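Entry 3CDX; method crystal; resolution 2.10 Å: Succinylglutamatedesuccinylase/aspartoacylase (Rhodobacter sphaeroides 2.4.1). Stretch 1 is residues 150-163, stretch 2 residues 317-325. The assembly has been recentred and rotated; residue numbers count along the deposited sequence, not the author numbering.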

ATOM      1  N   THR A 150     -12.527 -14.412  20.319  1.00 23.47           N
ATOM      2  CA  THR A 150     -11.337 -15.209  20.580  1.00 23.61           C
ATOM      3  C   THR A 150     -10.186 -14.208  20.539  1.00 24.21           C
ATOM      4  O   THR A 150     -10.421 -13.015  20.305  1.00 24.70           O
ATOM      5  CB  THR A 150     -11.067 -16.288  19.497  1.00 24.46           C
ATOM      6  OG1 THR A 150     -10.604 -15.653  18.286  1.00 23.79           O
ATOM      7  CG2 THR A 150     -12.302 -17.131  19.190  1.00 21.79           C
ATOM      8  N   ALA A 151      -8.951 -14.682  20.729  1.00 23.59           N
ATOM      9  CA  ALA A 151      -7.791 -13.775  20.680  1.00 24.11           C
ATOM     10  C   ALA A 151      -7.277 -13.500  19.262  1.00 24.36           C
ATOM     11  O   ALA A 151      -6.284 -12.783  19.097  1.00 24.31           O
ATOM     12  CB  ALA A 151      -6.681 -14.277  21.573  1.00 24.06           C
ATOM     13  N   GLY A 152      -7.961 -14.064  18.253  1.00 23.75           N
ATOM     14  CA  GLY A 152      -7.661 -13.822  16.844  1.00 24.35           C
ATOM     15  C   GLY A 152      -6.233 -14.225  16.504  1.00 24.92           C
ATOM     16  O   GLY A 152      -5.803 -15.353  16.814  1.00 25.47           O
ATOM     17  N   HIS A 153      -5.497 -13.292  15.902  1.00 24.30           N
ATOM     18  CA  HIS A 153      -4.071 -13.447  15.660  1.00 25.47           C
ATOM     19  C   HIS A 153      -3.144 -12.981  16.782  1.00 25.63           C
ATOM     20  O   HIS A 153      -1.935 -13.181  16.686  1.00 26.75           O
ATOM     21  CB  HIS A 153      -3.677 -12.707  14.375  1.00 25.13           C
ATOM     22  CG  HIS A 153      -4.278 -13.299  13.142  1.00 27.87           C
ATOM     23  ND1 HIS A 153      -5.581 -13.056  12.764  1.00 31.05           N
ATOM     24  CD2 HIS A 153      -3.768 -14.141  12.210  1.00 30.52           C
ATOM     25  CE1 HIS A 153      -5.847 -13.716  11.648  1.00 31.40           C
ATOM     26  NE2 HIS A 153      -4.754 -14.356  11.274  1.00 30.81           N
ATOM     27  N   SER A 154      -3.704 -12.388  17.833  1.00 26.06           N
ATOM     28  CA  SER A 154      -2.940 -11.776  18.931  1.00 27.51           C
ATOM     29  C   SER A 154      -2.370 -12.753  20.003  1.00 27.79           C
ATOM     30  O   SER A 154      -1.246 -12.577  20.510  1.00 27.96           O
ATOM     31  CB  SER A 154      -3.806 -10.701  19.624  1.00 27.57           C
ATOM     32  OG  SER A 154      -4.123  -9.631  18.737  1.00 29.02           O
ATOM     33  N   TYR A 155      -3.148 -13.764  20.332  1.00 27.35           N
ATOM     34  CA  TYR A 155      -2.848 -14.684  21.412  1.00 28.01           C
ATOM     35  C   TYR A 155      -3.578 -15.981  21.145  1.00 26.38           C
ATOM     36  O   TYR A 155      -4.375 -16.077  20.228  1.00 25.05           O
ATOM     37  CB  TYR A 155      -3.429 -14.157  22.751  1.00 30.56           C
ATOM     38  CG  TYR A 155      -2.839 -12.860  23.116  1.00 31.96           C
ATOM     39  CD1 TYR A 155      -1.501 -12.796  23.469  1.00 35.62           C
ATOM     40  CD2 TYR A 155      -3.592 -11.697  23.085  1.00 32.08           C
ATOM     41  CE1 TYR A 155      -0.895 -11.607  23.770  1.00 37.61           C
ATOM     42  CE2 TYR A 155      -3.010 -10.476  23.392  1.00 38.22           C
ATOM     43  CZ  TYR A 155      -1.638 -10.441  23.726  1.00 37.91           C
ATOM     44  OH  TYR A 155      -0.993  -9.264  24.045  1.00 39.93           O
ATOM     45  N   ASP A 156      -3.287 -16.979  21.956  1.00 24.79           N
ATOM     46  CA  ASP A 156      -4.263 -18.008  22.165  1.00 24.70           C
ATOM     47  C   ASP A 156      -4.954 -17.685  23.482  1.00 24.47           C
ATOM     48  O   ASP A 156      -4.429 -16.926  24.322  1.00 24.99           O
ATOM     49  CB  ASP A 156      -3.644 -19.406  22.199  1.00 24.72           C
ATOM     50  CG  ASP A 156      -4.666 -20.497  21.872  1.00 24.39           C
ATOM     51  OD1 ASP A 156      -5.793 -20.151  21.435  1.00 26.35           O
ATOM     52  OD2 ASP A 156      -4.346 -21.705  22.037  1.00 25.91           O
ATOM     53  N   SER A 157      -6.132 -18.250  23.667  1.00 25.18           N
ATOM     54  CA  SER A 157      -6.836 -18.085  24.911  1.00 24.75           C
ATOM     55  C   SER A 157      -7.414 -19.440  25.281  1.00 25.76           C
ATOM     56  O   SER A 157      -7.782 -20.235  24.407  1.00 26.00           O
ATOM     57  CB  SER A 157      -7.909 -16.995  24.778  1.00 23.77           C
ATOM     58  OG  SER A 157      -8.896 -17.369  23.817  1.00 23.95           O
ATOM     59  N   THR A 158      -7.436 -19.742  26.575  1.00 25.38           N
ATOM     60  CA  THR A 158      -8.095 -20.969  26.999  1.00 25.71           C
ATOM     61  C   THR A 158      -9.612 -20.766  26.965  1.00 25.87           C
ATOM     62  O   THR A 158     -10.100 -19.700  27.384  1.00 25.86           O
ATOM     63  CB  THR A 158      -7.569 -21.481  28.378  1.00 24.48           C
ATOM     64  OG1 THR A 158      -8.123 -22.772  28.634  1.00 28.10           O
ATOM     65  CG2 THR A 158      -7.922 -20.558  29.484  1.00 23.80           C
ATOM     66  N   PRO A 159     -10.358 -21.739  26.393  1.00 26.10           N
ATOM     67  CA  PRO A 159     -11.811 -21.507  26.286  1.00 26.07           C
ATOM     68  C   PRO A 159     -12.516 -21.095  27.594  1.00 26.77           C
ATOM     69  O   PRO A 159     -12.475 -21.803  28.612  1.00 26.83           O
ATOM     70  CB  PRO A 159     -12.355 -22.805  25.708  1.00 26.45           C
ATOM     71  CG  PRO A 159     -11.083 -23.492  25.002  1.00 26.48           C
ATOM     72  CD  PRO A 159      -9.913 -23.018  25.786  1.00 25.84           C
ATOM     73  N   SER A 160     -13.239 -19.991  27.509  1.00 26.05           N
ATOM     74  CA  SER A 160     -13.724 -19.284  28.676  1.00 26.62           C
ATOM     75  C   SER A 160     -14.796 -18.295  28.273  1.00 26.81           C
ATOM     76  O   SER A 160     -14.887 -17.916  27.074  1.00 26.28           O
ATOM     77  CB  SER A 160     -12.556 -18.509  29.291  1.00 26.71           C
ATOM     78  OG  SER A 160     -11.855 -17.784  28.277  1.00 29.81           O
ATOM     79  N   THR A 161     -15.598 -17.877  29.263  1.00 26.36           N
ATOM     80  CA  THR A 161     -16.496 -16.735  29.134  1.00 26.37           C
ATOM     81  C   THR A 161     -15.821 -15.640  29.912  1.00 27.15           C
ATOM     82  O   THR A 161     -14.860 -15.886  30.649  1.00 27.03           O
ATOM     83  CB  THR A 161     -17.932 -16.962  29.731  1.00 26.61           C
ATOM     84  OG1 THR A 161     -17.824 -17.477  31.067  1.00 28.77           O
ATOM     85  CG2 THR A 161     -18.712 -17.949  28.925  1.00 25.67           C
ATOM     86  N   ASN A 162     -16.321 -14.423  29.760  1.00 27.56           N
ATOM     87  CA  ASN A 162     -15.793 -13.295  30.529  1.00 28.58           C
ATOM     88  C   ASN A 162     -16.877 -12.268  30.777  1.00 29.02           C
ATOM     89  O   ASN A 162     -17.931 -12.293  30.142  1.00 28.18           O
ATOM     90  CB  ASN A 162     -14.579 -12.651  29.861  1.00 27.97           C
ATOM     91  CG  ASN A 162     -14.879 -12.197  28.448  1.00 28.72           C
ATOM     92  OD1 ASN A 162     -15.548 -11.198  28.237  1.00 31.87           O
ATOM     93  ND2 ASN A 162     -14.391 -12.932  27.491  1.00 26.63           N
ATOM     94  N   MET A 163     -16.614 -11.402  31.744  1.00 30.15           N
ATOM     95  CA  MET A 163     -17.540 -10.362  32.179  1.00 31.92           C
ATOM     96  C   MET A 163     -16.698  -9.388  33.006  1.00 34.64           C
ATOM     97  O   MET A 163     -15.665  -9.779  33.569  1.00 35.26           O
ATOM     98  CB  MET A 163     -18.692 -10.954  33.020  1.00 31.30           C
ATOM     99  CG  MET A 163     -18.256 -11.953  34.085  1.00 30.71           C
ATOM    100  SD  MET A 163     -19.551 -12.632  35.160  1.00 28.25           S
ATOM    101  CE  MET A 163     -19.729 -11.113  36.075  1.00 29.01           C
TER
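Stretch 2 317-325: IVWFGAGPG

Short antiparallel pairings often hold together two segments far apart in sequence, and where the chain turns a corner the side chains next to the paired backbone do much of the remaining work. The packing of residues 317-325 on residues 150-163 is a compact example. Both segments belong to one chain, touching residues are at least 157 positions apart, and the contact buries 566 Å² counted over both sides. The two run in opposite directions, so that as stretch 2 advances from Trp319 to Gly323 its neighbours on stretch 1 fall back from Thr158 to Tyr155.

Stretch 2 enters as an extended strand already under way before Ile317. Ile317 itself makes no close contact, and Val318 approaches mainly through its backbone, its O lying 3.8 Å from CG2 of Thr158. The chain then turns a corner at Trp319 and Phe320, where the psi of Trp319, -54°, departs from extended values.

Trp319 is the most extensively covered residue of the contact. Its carbonyl accepts a hydrogen bond from the backbone of Thr158 (N to Trp319 O, 2.9 Å), and the same oxygen receives a CA-H...O contact from Ser157 CA at 3.2 Å. Its CA-to-CB bond points away from stretch 1, yet with chi1 at t the end of the side chain lies nearer to stretch 1 than that bond suggests. Trp319 NE1 donates to Ser160 OG at 2.9 Å, and that hydroxyl in turn donates to Thr158 O at 2.7 Å, so a serine relays between a ring and a backbone carbonyl. Thr158 CG2 also meets the ring edge, 3.8 Å from CD1 of Trp319, while Asn162 CB lies 4.4 Å from its CZ2.

Phe320 pairs with Ser157 in the non-hydrogen-bonded register, CA to CA 4.4 Å, and both side chains project to the same face of the sheet. There Ser157 CB comes within 3.5 Å of Phe320 CE1. The phenyl ring also meets Tyr155, CD2 to CD2 at 3.3 Å, with the ring planes inclined at 50° and the centroids 5.5 Å apart; Ala151 CB adds an apolar contact at 4.1 Å from Phe320 CE2.

Gly321 gives the pairing its most regular element. Gly321 N donates to Asp156 O at 2.9 Å and Gly321 O accepts from Asp156 N at 3.0 Å, the reciprocal pair of bonds typical of antiparallel strands. Gly321 O also lies 3.3 Å from Tyr155 CB.

Beyond this point the pairing loosens. The CB of Ala322 points away, and its CA lies 4.3 Å from Tyr155 CD1, near the plane of that ring. Gly323 then passes very close to the backbone of stretch 1: its CA is 3.8 Å from Tyr155 CA and 3.4 Å from Ser154 O, and an ideal CB here would fall 2.2 Å from Ser154 O, a clash that glycine avoids. Pro324 closes the contact, its CD 3.4 Å from Ser154 O and 3.5 Å from His153 O, before Gly325 leads out of reach.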

ATOM      1  N   ILE A 317      -3.402 -19.585  36.452  1.00 32.91           N
ATOM      2  CA  ILE A 317      -3.535 -20.376  35.225  1.00 31.65           C
ATOM      3  C   ILE A 317      -3.387 -19.379  34.052  1.00 31.34           C
ATOM      4  O   ILE A 317      -3.934 -18.256  34.098  1.00 30.54           O
ATOM      5  CB  ILE A 317      -4.913 -21.089  35.204  1.00 31.71           C
ATOM      6  CG1 ILE A 317      -5.062 -21.940  36.470  1.00 33.01           C
ATOM      7  CG2 ILE A 317      -5.174 -21.931  33.889  1.00 31.19           C
ATOM      8  CD1 ILE A 317      -6.268 -22.827  36.484  1.00 36.96           C
ATOM      9  N   VAL A 318      -2.597 -19.747  33.042  1.00 30.03           N
ATOM     10  CA  VAL A 318      -2.459 -18.903  31.857  1.00 29.80           C
ATOM     11  C   VAL A 318      -3.816 -18.802  31.154  1.00 29.37           C
ATOM     12  O   VAL A 318      -4.421 -19.805  30.784  1.00 29.80           O
ATOM     13  CB  VAL A 318      -1.307 -19.368  30.892  1.00 30.32           C
ATOM     14  CG1 VAL A 318      -1.166 -18.430  29.690  1.00 26.79           C
ATOM     15  CG2 VAL A 318       0.032 -19.397  31.661  1.00 28.89           C
ATOM     16  N   TRP A 319      -4.301 -17.574  31.009  1.00 29.17           N
ATOM     17  CA  TRP A 319      -5.580 -17.341  30.337  1.00 28.54           C
ATOM     18  C   TRP A 319      -5.380 -17.011  28.847  1.00 28.28           C
ATOM     19  O   TRP A 319      -6.026 -17.644  27.989  1.00 25.80           O
ATOM     20  CB  TRP A 319      -6.348 -16.220  31.022  1.00 29.32           C
ATOM     21  CG  TRP A 319      -7.679 -15.911  30.385  1.00 28.60           C
ATOM     22  CD1 TRP A 319      -8.554 -16.796  29.802  1.00 31.10           C
ATOM     23  CD2 TRP A 319      -8.268 -14.628  30.252  1.00 31.13           C
ATOM     24  NE1 TRP A 319      -9.663 -16.134  29.344  1.00 29.62           N
ATOM     25  CE2 TRP A 319      -9.498 -14.796  29.587  1.00 29.49           C
ATOM     26  CE3 TRP A 319      -7.876 -13.340  30.635  1.00 32.60           C
ATOM     27  CZ2 TRP A 319     -10.350 -13.730  29.323  1.00 32.04           C
ATOM     28  CZ3 TRP A 319      -8.725 -12.267  30.345  1.00 32.91           C
ATOM     29  CH2 TRP A 319      -9.945 -12.475  29.695  1.00 30.77           C
ATOM     30  N   PHE A 320      -4.533 -15.992  28.596  1.00 27.39           N
ATOM     31  CA  PHE A 320      -3.993 -15.624  27.276  1.00 28.14           C
ATOM     32  C   PHE A 320      -2.522 -15.959  27.218  1.00 27.22           C
ATOM     33  O   PHE A 320      -1.758 -15.598  28.119  1.00 27.13           O
ATOM     34  CB  PHE A 320      -4.131 -14.121  26.983  1.00 28.33           C
ATOM     35  CG  PHE A 320      -5.492 -13.700  26.503  1.00 32.41           C
ATOM     36  CD1 PHE A 320      -6.641 -14.313  26.965  1.00 35.02           C
ATOM     37  CD2 PHE A 320      -5.624 -12.645  25.570  1.00 36.71           C
ATOM     38  CE1 PHE A 320      -7.916 -13.914  26.495  1.00 36.15           C
ATOM     39  CE2 PHE A 320      -6.898 -12.256  25.093  1.00 36.48           C
ATOM     40  CZ  PHE A 320      -8.035 -12.888  25.576  1.00 32.61           C
ATOM     41  N   GLY A 321      -2.123 -16.605  26.127  1.00 27.49           N
ATOM     42  CA  GLY A 321      -0.729 -16.977  25.902  1.00 28.18           C
ATOM     43  C   GLY A 321      -0.228 -16.388  24.611  1.00 28.99           C
ATOM     44  O   GLY A 321      -1.028 -16.144  23.682  1.00 30.21           O
ATOM     45  N   ALA A 322       1.083 -16.183  24.553  1.00 28.74           N
ATOM     46  CA  ALA A 322       1.767 -15.586  23.396  1.00 29.59           C
ATOM     47  C   ALA A 322       1.195 -16.064  22.045  1.00 28.75           C
ATOM     48  O   ALA A 322       0.960 -17.256  21.856  1.00 29.09           O
ATOM     49  CB  ALA A 322       3.243 -15.876  23.465  1.00 29.39           C
ATOM     50  N   GLY A 323       0.966 -15.117  21.137  1.00 28.54           N
ATOM     51  CA  GLY A 323       0.479 -15.392  19.776  1.00 27.22           C
ATOM     52  C   GLY A 323       1.647 -15.450  18.810  1.00 27.87           C
ATOM     53  O   GLY A 323       2.274 -16.516  18.672  1.00 28.99           O
ATOM     54  N   PRO A 324       1.953 -14.318  18.136  1.00 27.84           N
ATOM     55  CA  PRO A 324       3.106 -14.221  17.198  1.00 27.90           C
ATOM     56  C   PRO A 324       4.427 -14.604  17.859  1.00 27.64           C
ATOM     57  O   PRO A 324       4.662 -14.232  19.004  1.00 26.38           O
ATOM     58  CB  PRO A 324       3.186 -12.725  16.826  1.00 27.63           C
ATOM     59  CG  PRO A 324       1.988 -12.084  17.371  1.00 28.82           C
ATOM     60  CD  PRO A 324       1.211 -13.040  18.266  1.00 27.74           C
ATOM     61  N   GLY A 325       5.289 -15.317  17.135  1.00 27.19           N
ATOM     62  CA  GLY A 325       6.664 -15.499  17.591  1.00 26.70           C
ATOM     63  C   GLY A 325       7.385 -14.180  17.805  1.00 27.91           C
ATOM     64  O   GLY A 325       7.991 -13.946  18.861  1.00 28.16           O
TER